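Local coordinates for protein BRIC1 (Synthetic construct, PDB 6FF6) that has no known natural function, being a computationally designed helical repeat protein built to form a novel, corrugated architecture, at residues A[129-134]-A[218-223]; A[178-183]-A[214-219]. All blocks are in the same frame, centred on the assembly; numbering follows the deposited sequence.

Contact 1: residues A[129-134]-A[218-223]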
ATOM      1  N   ALA A 129      -9.629   6.469  -6.148  1.00102.07           N
ATOM      2  CA  ALA A 129     -10.327   5.459  -5.364  1.00100.05           C
ATOM      3  C   ALA A 129     -11.048   6.154  -4.227  1.00102.07           C
ATOM      4  O   ALA A 129     -12.226   5.897  -4.025  1.00102.45           O
ATOM      5  CB  ALA A 129      -9.344   4.428  -4.837  1.00103.30           C
ATOM      6  N   PHE A 130     -10.401   7.125  -3.574  1.00 99.02           N
ATOM      7  CA  PHE A 130     -11.031   7.901  -2.508  1.00 95.66           C
ATOM      8  C   PHE A 130     -12.201   8.702  -3.023  1.00 97.46           C
ATOM      9  O   PHE A 130     -13.268   8.647  -2.422  1.00 96.19           O
ATOM     10  CB  PHE A 130     -10.008   8.811  -1.788  1.00 96.69           C
ATOM     11  CG  PHE A 130     -10.650   9.895  -0.938  1.00 95.44           C
ATOM     12  CD1 PHE A 130     -11.359   9.576   0.216  1.00 97.50           C
ATOM     13  CD2 PHE A 130     -10.608  11.228  -1.335  1.00 95.31           C
ATOM     14  CE1 PHE A 130     -12.021  10.573   0.944  1.00 96.40           C
ATOM     15  CE2 PHE A 130     -11.276  12.216  -0.610  1.00 95.24           C
ATOM     16  CZ  PHE A 130     -11.951  11.890   0.541  1.00 93.13           C
ATOM     17  N   PHE A 131     -11.996   9.476  -4.108  1.00 95.24           N
ATOM     18  CA  PHE A 131     -13.044  10.332  -4.685  1.00 94.24           C
ATOM     19  C   PHE A 131     -14.309   9.506  -5.034  1.00100.16           C
ATOM     20  O   PHE A 131     -15.397   9.809  -4.575  1.00 97.79           O
ATOM     21  CB  PHE A 131     -12.496  11.174  -5.872  1.00 96.80           C
ATOM     22  CG  PHE A 131     -11.573  12.309  -5.456  1.00 97.77           C
ATOM     23  CD1 PHE A 131     -11.894  13.134  -4.377  1.00 98.65           C
ATOM     24  CD2 PHE A 131     -10.407  12.578  -6.164  1.00101.24           C
ATOM     25  CE1 PHE A 131     -11.034  14.182  -3.983  1.00 99.33           C
ATOM     26  CE2 PHE A 131      -9.551  13.614  -5.764  1.00104.13           C
ATOM     27  CZ  PHE A 131      -9.870  14.411  -4.674  1.00 99.81           C
ATOM     28  N   ASP A 132     -14.123   8.404  -5.752  1.00100.83           N
ATOM     29  CA  ASP A 132     -15.166   7.452  -6.108  1.00101.48           C
ATOM     30  C   ASP A 132     -15.859   6.876  -4.845  1.00104.00           C
ATOM     31  O   ASP A 132     -17.089   6.896  -4.776  1.00103.25           O
ATOM     32  CB  ASP A 132     -14.537   6.358  -6.998  1.00105.66           C
ATOM     33  CG  ASP A 132     -15.246   5.021  -7.098  1.00117.64           C
ATOM     34  OD1 ASP A 132     -16.499   5.000  -7.042  1.00120.81           O
ATOM     35  OD2 ASP A 132     -14.552   4.002  -7.250  1.00121.30           O
ATOM     36  N   MET A 133     -15.079   6.361  -3.874  1.00 99.38           N
ATOM     37  CA  MET A 133     -15.611   5.831  -2.615  1.00 98.31           C
ATOM     38  C   MET A 133     -16.461   6.875  -1.864  1.00 98.87           C
ATOM     39  O   MET A 133     -17.612   6.584  -1.516  1.00 97.22           O
ATOM     40  CB  MET A 133     -14.475   5.328  -1.708  1.00101.84           C
ATOM     41  CG  MET A 133     -14.960   4.929  -0.317  1.00105.41           C
ATOM     42  SD  MET A 133     -14.399   3.309   0.267  1.00113.23           S
ATOM     43  CE  MET A 133     -14.813   2.364  -1.012  1.00111.11           C
ATOM     44  N   ALA A 134     -15.887   8.080  -1.614  1.00 93.97           N
ATOM     45  CA  ALA A 134     -16.566   9.173  -0.902  1.00 93.17           C
ATOM     46  C   ALA A 134     -17.865   9.593  -1.575  1.00 98.20           C
ATOM     47  O   ALA A 134     -18.841   9.799  -0.867  1.00 99.62           O
ATOM     48  CB  ALA A 134     -15.635  10.380  -0.722  1.00 92.93           C
ATOM     49  N   GLU A 218     -19.596  19.364  -2.512  1.00 88.69           N
ATOM     50  CA  GLU A 218     -18.937  20.518  -3.148  1.00 88.40           C
ATOM     51  C   GLU A 218     -17.476  20.591  -2.699  1.00 88.22           C
ATOM     52  O   GLU A 218     -16.603  20.915  -3.518  1.00 86.11           O
ATOM     53  CB  GLU A 218     -19.645  21.818  -2.790  1.00 90.37           C
ATOM     54  CG  GLU A 218     -21.044  21.970  -3.362  1.00113.42           C
ATOM     55  CD  GLU A 218     -21.800  23.203  -2.887  1.00151.65           C
ATOM     56  OE1 GLU A 218     -21.259  23.955  -2.040  1.00148.12           O
ATOM     57  OE2 GLU A 218     -22.940  23.413  -3.363  1.00152.90           O
ATOM     58  N   GLN A 219     -17.211  20.284  -1.392  1.00 83.56           N
ATOM     59  CA  GLN A 219     -15.850  20.279  -0.831  1.00 82.72           C
ATOM     60  C   GLN A 219     -15.064  19.178  -1.522  1.00 85.66           C
ATOM     61  O   GLN A 219     -13.988  19.447  -2.030  1.00 84.74           O
ATOM     62  CB  GLN A 219     -15.855  20.086   0.700  1.00 82.57           C
ATOM     63  CG  GLN A 219     -16.277  21.321   1.489  1.00 76.42           C
ATOM     64  CD  GLN A 219     -16.600  20.996   2.921  1.00 86.79           C
ATOM     65  OE1 GLN A 219     -16.557  19.848   3.350  1.00 90.55           O
ATOM     66  NE2 GLN A 219     -16.959  21.983   3.696  1.00 77.38           N
ATOM     67  N   LEU A 220     -15.659  17.978  -1.636  1.00 84.21           N
ATOM     68  CA  LEU A 220     -15.075  16.840  -2.351  1.00 85.80           C
ATOM     69  C   LEU A 220     -14.769  17.186  -3.835  1.00 90.77           C
ATOM     70  O   LEU A 220     -13.635  17.010  -4.286  1.00 90.93           O
ATOM     71  CB  LEU A 220     -16.003  15.640  -2.232  1.00 86.68           C
ATOM     72  CG  LEU A 220     -15.426  14.329  -2.727  1.00 94.89           C
ATOM     73  CD1 LEU A 220     -14.274  13.858  -1.803  1.00 95.49           C
ATOM     74  CD2 LEU A 220     -16.541  13.275  -3.016  1.00 94.23           C
ATOM     75  N   ASP A 221     -15.749  17.774  -4.535  1.00 89.38           N
ATOM     76  CA  ASP A 221     -15.642  18.234  -5.920  1.00 92.37           C
ATOM     77  C   ASP A 221     -14.548  19.282  -6.145  1.00 99.22           C
ATOM     78  O   ASP A 221     -13.832  19.216  -7.151  1.00101.34           O
ATOM     79  CB  ASP A 221     -16.999  18.732  -6.431  1.00 95.54           C
ATOM     80  CG  ASP A 221     -18.052  17.634  -6.609  1.00113.61           C
ATOM     81  OD1 ASP A 221     -17.694  16.425  -6.510  1.00108.29           O
ATOM     82  OD2 ASP A 221     -19.234  17.978  -6.823  1.00131.93           O
ATOM     83  N   ALA A 222     -14.410  20.244  -5.221  1.00 96.12           N
ATOM     84  CA  ALA A 222     -13.362  21.255  -5.309  1.00 96.67           C
ATOM     85  C   ALA A 222     -12.016  20.546  -5.300  1.00103.81           C
ATOM     86  O   ALA A 222     -11.233  20.746  -6.227  1.00106.45           O
ATOM     87  CB  ALA A 222     -13.451  22.215  -4.144  1.00 95.86           C
ATOM     88  N   TYR A 223     -11.775  19.656  -4.307  1.00100.26           N
ATOM     89  CA  TYR A 223     -10.525  18.882  -4.227  1.00101.46           C
ATOM     90  C   TYR A 223     -10.350  17.963  -5.457  1.00110.13           C
ATOM     91  O   TYR A 223      -9.218  17.790  -5.921  1.00111.64           O
ATOM     92  CB  TYR A 223     -10.452  18.009  -2.964  1.00100.51           C
ATOM     93  CG  TYR A 223     -10.641  18.689  -1.628  1.00 99.14           C
ATOM     94  CD1 TYR A 223      -9.763  19.678  -1.198  1.00100.41           C
ATOM     95  CD2 TYR A 223     -11.593  18.229  -0.723  1.00 98.55           C
ATOM     96  CE1 TYR A 223      -9.877  20.241   0.068  1.00 99.46           C
ATOM     97  CE2 TYR A 223     -11.751  18.827   0.525  1.00 98.12           C
ATOM     98  CZ  TYR A 223     -10.882  19.826   0.919  1.00102.78           C
ATOM     99  OH  TYR A 223     -10.988  20.387   2.162  1.00103.61           O
TER
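Leu220 reaches from helix 203-224 into a notch on helix 125-146 formed by Phe130, Phe131 and Ala134. Its CG stands anti to the backbone N (chi1 -170°), which carries both methyls across to the facing helix. CD1 sits at the edge of the Phe131 ring, in its plane, 3.6 Å from Phe131 CD1. The same methyl, Leu220 CD1, also touches Phe130 CE2 at 3.6 Å, and so meets both rings. The other methyl, Leu220 CD2, rests 3.8 Å from Ala134 CB, whose short side chain allows the approach. The two segments run antiparallel at 160°, with axes 10.9 Å apart, an arrangement consistent with the first and last helices of an Hpt-like four-helix bundle. Phe131 takes a different first torsion from Phe130, its CG beside the backbone N (chi1 -73°). Its ring slides past Leu220 toward the last turn of helix 203-224, bringing Phe131 CE1 to 4.0 Å from Tyr223 CB. With Phe131 cut back to an alanine, a gap is likely to open beside Leu220 CD1, and Tyr223 CB would probably lose this neighbour. The Tyr223 hydroxyl has Leu180 N as its polar partner, and the tyrosine ring stacks with Phe177. Met75 of the second subunit packs on Phe130.

Contact 2: residues A[178-183]-A[214-219]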
ATOM      1  N   THR A 178      -8.330  19.643   5.206  1.00 95.99           N
ATOM      2  CA  THR A 178      -8.715  20.269   6.475  1.00 95.61           C
ATOM      3  C   THR A 178     -10.183  20.727   6.491  1.00 97.50           C
ATOM      4  O   THR A 178     -10.891  20.407   7.445  1.00100.40           O
ATOM      5  CB  THR A 178      -7.716  21.399   6.821  1.00107.37           C
ATOM      6  OG1 THR A 178      -6.451  20.823   7.142  1.00106.13           O
ATOM      7  CG2 THR A 178      -8.176  22.288   7.974  1.00108.84           C
ATOM      8  N   ILE A 179     -10.636  21.456   5.448  1.00 88.49           N
ATOM      9  CA  ILE A 179     -12.009  21.958   5.350  1.00 84.24           C
ATOM     10  C   ILE A 179     -13.022  20.805   5.350  1.00 87.05           C
ATOM     11  O   ILE A 179     -13.974  20.867   6.123  1.00 87.01           O
ATOM     12  CB  ILE A 179     -12.173  22.939   4.169  1.00 85.23           C
ATOM     13  CG1 ILE A 179     -11.617  24.306   4.557  1.00 86.93           C
ATOM     14  CG2 ILE A 179     -13.612  23.074   3.728  1.00 82.59           C
ATOM     15  CD1 ILE A 179     -11.357  25.259   3.409  1.00 94.28           C
ATOM     16  N   LEU A 180     -12.808  19.758   4.524  1.00 84.67           N
ATOM     17  CA  LEU A 180     -13.708  18.571   4.437  1.00 85.11           C
ATOM     18  C   LEU A 180     -13.751  17.792   5.744  1.00 95.25           C
ATOM     19  O   LEU A 180     -14.828  17.357   6.171  1.00 94.95           O
ATOM     20  CB  LEU A 180     -13.349  17.631   3.253  1.00 84.12           C
ATOM     21  CG  LEU A 180     -14.154  16.320   3.079  1.00 86.38           C
ATOM     22  CD1 LEU A 180     -15.631  16.590   2.786  1.00 85.66           C
ATOM     23  CD2 LEU A 180     -13.533  15.449   2.020  1.00 86.22           C
ATOM     24  N   GLN A 181     -12.568  17.619   6.364  1.00 96.04           N
ATOM     25  CA  GLN A 181     -12.411  16.890   7.608  1.00 98.54           C
ATOM     26  C   GLN A 181     -13.190  17.553   8.696  1.00103.02           C
ATOM     27  O   GLN A 181     -13.946  16.876   9.372  1.00105.09           O
ATOM     28  CB  GLN A 181     -10.937  16.791   7.988  1.00102.09           C
ATOM     29  CG  GLN A 181     -10.678  15.885   9.176  1.00123.35           C
ATOM     30  CD  GLN A 181      -9.270  16.016   9.692  1.00141.16           C
ATOM     31  OE1 GLN A 181      -8.662  17.102   9.660  1.00130.19           O
ATOM     32  NE2 GLN A 181      -8.737  14.918  10.219  1.00135.18           N
ATOM     33  N   GLU A 182     -13.040  18.875   8.846  1.00 98.57           N
ATOM     34  CA  GLU A 182     -13.730  19.641   9.867  1.00 98.19           C
ATOM     35  C   GLU A 182     -15.241  19.581   9.749  1.00101.35           C
ATOM     36  O   GLU A 182     -15.900  19.354  10.761  1.00103.41           O
ATOM     37  CB  GLU A 182     -13.225  21.080   9.893  1.00 99.63           C
ATOM     38  CG  GLU A 182     -11.814  21.205  10.456  1.00115.36           C
ATOM     39  CD  GLU A 182     -11.580  20.437  11.743  1.00144.04           C
ATOM     40  OE1 GLU A 182     -11.036  19.311  11.666  1.00131.82           O
ATOM     41  OE2 GLU A 182     -11.973  20.944  12.822  1.00141.69           O
ATOM     42  N   THR A 183     -15.789  19.745   8.519  1.00 94.28           N
ATOM     43  CA  THR A 183     -17.219  19.699   8.243  1.00 93.23           C
ATOM     44  C   THR A 183     -17.790  18.368   8.666  1.00101.12           C
ATOM     45  O   THR A 183     -18.789  18.337   9.380  1.00102.23           O
ATOM     46  CB  THR A 183     -17.516  20.012   6.773  1.00 93.13           C
ATOM     47  OG1 THR A 183     -16.944  21.268   6.451  1.00 93.89           O
ATOM     48  CG2 THR A 183     -19.006  20.079   6.484  1.00 89.73           C
ATOM     49  N   ASP A 214     -24.599  18.136   0.975  1.00 97.52           N
ATOM     50  CA  ASP A 214     -24.411  18.930  -0.248  1.00 98.73           C
ATOM     51  C   ASP A 214     -23.094  19.722  -0.225  1.00100.59           C
ATOM     52  O   ASP A 214     -22.347  19.738  -1.228  1.00 99.18           O
ATOM     53  CB  ASP A 214     -25.631  19.845  -0.497  1.00103.09           C
ATOM     54  CG  ASP A 214     -26.950  19.106  -0.753  1.00126.49           C
ATOM     55  OD1 ASP A 214     -26.909  17.903  -1.111  1.00130.05           O
ATOM     56  OD2 ASP A 214     -28.022  19.733  -0.612  1.00139.63           O
ATOM     57  N   ILE A 215     -22.802  20.356   0.942  1.00 94.76           N
ATOM     58  CA  ILE A 215     -21.582  21.136   1.156  1.00 91.61           C
ATOM     59  C   ILE A 215     -20.363  20.206   1.068  1.00 94.72           C
ATOM     60  O   ILE A 215     -19.361  20.574   0.444  1.00 95.82           O
ATOM     61  CB  ILE A 215     -21.610  21.897   2.520  1.00 92.93           C
ATOM     62  CG1 ILE A 215     -22.761  22.943   2.623  1.00 94.36           C
ATOM     63  CG2 ILE A 215     -20.249  22.527   2.849  1.00 89.87           C
ATOM     64  CD1 ILE A 215     -22.820  24.062   1.584  1.00 99.46           C
ATOM     65  N   MET A 216     -20.439  19.025   1.707  1.00 88.71           N
ATOM     66  CA  MET A 216     -19.358  18.037   1.706  1.00 88.01           C
ATOM     67  C   MET A 216     -19.058  17.529   0.288  1.00 90.07           C
ATOM     68  O   MET A 216     -17.891  17.337  -0.051  1.00 90.22           O
ATOM     69  CB  MET A 216     -19.668  16.881   2.659  1.00 91.17           C
ATOM     70  CG  MET A 216     -19.667  17.296   4.123  1.00 95.83           C
ATOM     71  SD  MET A 216     -20.065  16.000   5.344  1.00102.50           S
ATOM     72  CE  MET A 216     -21.390  15.228   4.644  1.00100.40           C
ATOM     73  N   GLN A 217     -20.095  17.391  -0.551  1.00 85.23           N
ATOM     74  CA  GLN A 217     -19.971  17.002  -1.956  1.00 85.48           C
ATOM     75  C   GLN A 217     -19.239  18.091  -2.749  1.00 89.47           C
ATOM     76  O   GLN A 217     -18.357  17.788  -3.543  1.00 87.31           O
ATOM     77  CB  GLN A 217     -21.350  16.753  -2.578  1.00 88.02           C
ATOM     78  CG  GLN A 217     -21.261  16.132  -3.982  1.00113.73           C
ATOM     79  CD  GLN A 217     -20.588  14.763  -4.004  1.00122.90           C
ATOM     80  OE1 GLN A 217     -21.050  13.810  -3.366  1.00116.60           O
ATOM     81  NE2 GLN A 217     -19.488  14.641  -4.742  1.00108.80           N
ATOM     82  N   GLU A 218     -19.596  19.364  -2.512  1.00 88.69           N
ATOM     83  CA  GLU A 218     -18.937  20.518  -3.148  1.00 88.40           C
ATOM     84  C   GLU A 218     -17.476  20.591  -2.699  1.00 88.22           C
ATOM     85  O   GLU A 218     -16.603  20.915  -3.518  1.00 86.11           O
ATOM     86  CB  GLU A 218     -19.645  21.818  -2.790  1.00 90.37           C
ATOM     87  CG  GLU A 218     -21.044  21.970  -3.362  1.00113.42           C
ATOM     88  CD  GLU A 218     -21.800  23.203  -2.887  1.00151.65           C
ATOM     89  OE1 GLU A 218     -21.259  23.955  -2.040  1.00148.12           O
ATOM     90  OE2 GLU A 218     -22.940  23.413  -3.363  1.00152.90           O
ATOM     91  N   GLN A 219     -17.211  20.284  -1.392  1.00 83.56           N
ATOM     92  CA  GLN A 219     -15.850  20.279  -0.831  1.00 82.72           C
ATOM     93  C   GLN A 219     -15.064  19.178  -1.522  1.00 85.66           C
ATOM     94  O   GLN A 219     -13.988  19.447  -2.030  1.00 84.74           O
ATOM     95  CB  GLN A 219     -15.855  20.086   0.700  1.00 82.57           C
ATOM     96  CG  GLN A 219     -16.277  21.321   1.489  1.00 76.42           C
ATOM     97  CD  GLN A 219     -16.600  20.996   2.921  1.00 86.79           C
ATOM     98  OE1 GLN A 219     -16.557  19.848   3.350  1.00 90.55           O
ATOM     99  NE2 GLN A 219     -16.959  21.983   3.696  1.00 77.38           N
TER
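Gln219 and Thr183 make the one hydrogen bond between these two segments. Gln219 NE2 donates to Thr183 OG1 over 2.8 Å, with an N-H...O angle of 157° and the oxygen close to the amide plane. The glutamine chain is extended beyond CG (chi2 166°), which brings the amide across to the facing helix. Thr183 OG1 in turn donates to Ile179 O at 3.0 Å. This second bond fixes the hydroxyl proton on the carbonyl side and leaves the oxygen to accept from the amide. Ile179 O also takes the backbone N-H of Thr183, from the opposite face of its carbonyl plane.

Aliphatic groups pack against the amide. Ile179 CG2 lies 3.5 Å from Gln219 NE2, and Leu180 CD1 is 3.4 Å from Gln219 OE1. Apolar contacts continue along the helices: Thr183 CG2 meets Met216 CG at 3.7 Å, and Leu180 CD1 approaches Met216 CB at 4.0 Å. Phe234 of helix 231-247 packs on both Ile179 and Thr183, while Ile168 of helix 155-174 touches Leu180. The segments run antiparallel at 161°, their axes 9.8 Å apart. This is the pairing of the last two helices of a four-helix bundle, as in Hpt domains, here with a buried polar bond within an apolar interface.

How the contacts relate
Contacts 1 and 2 use different sides of helix 203-224, which packs on helix 125-146 in the first and on helix 178-196 in the second. Their centres are 9 Å apart, and the segments overlap at Glu218 and Gln219. Tyr223 ties the two together: Tyr223 OH lies 3.0 Å from Leu180 N, a probable hydrogen bond at the start of helix 178-196. Phe130 CZ also packs at 4.2 Å from Leu180 CD2, a looser link between the two contacts. Contact 1 has no hydrogen bond across its segments, whereas contact 2 has one. Only contact 1 has the second subunit within reach.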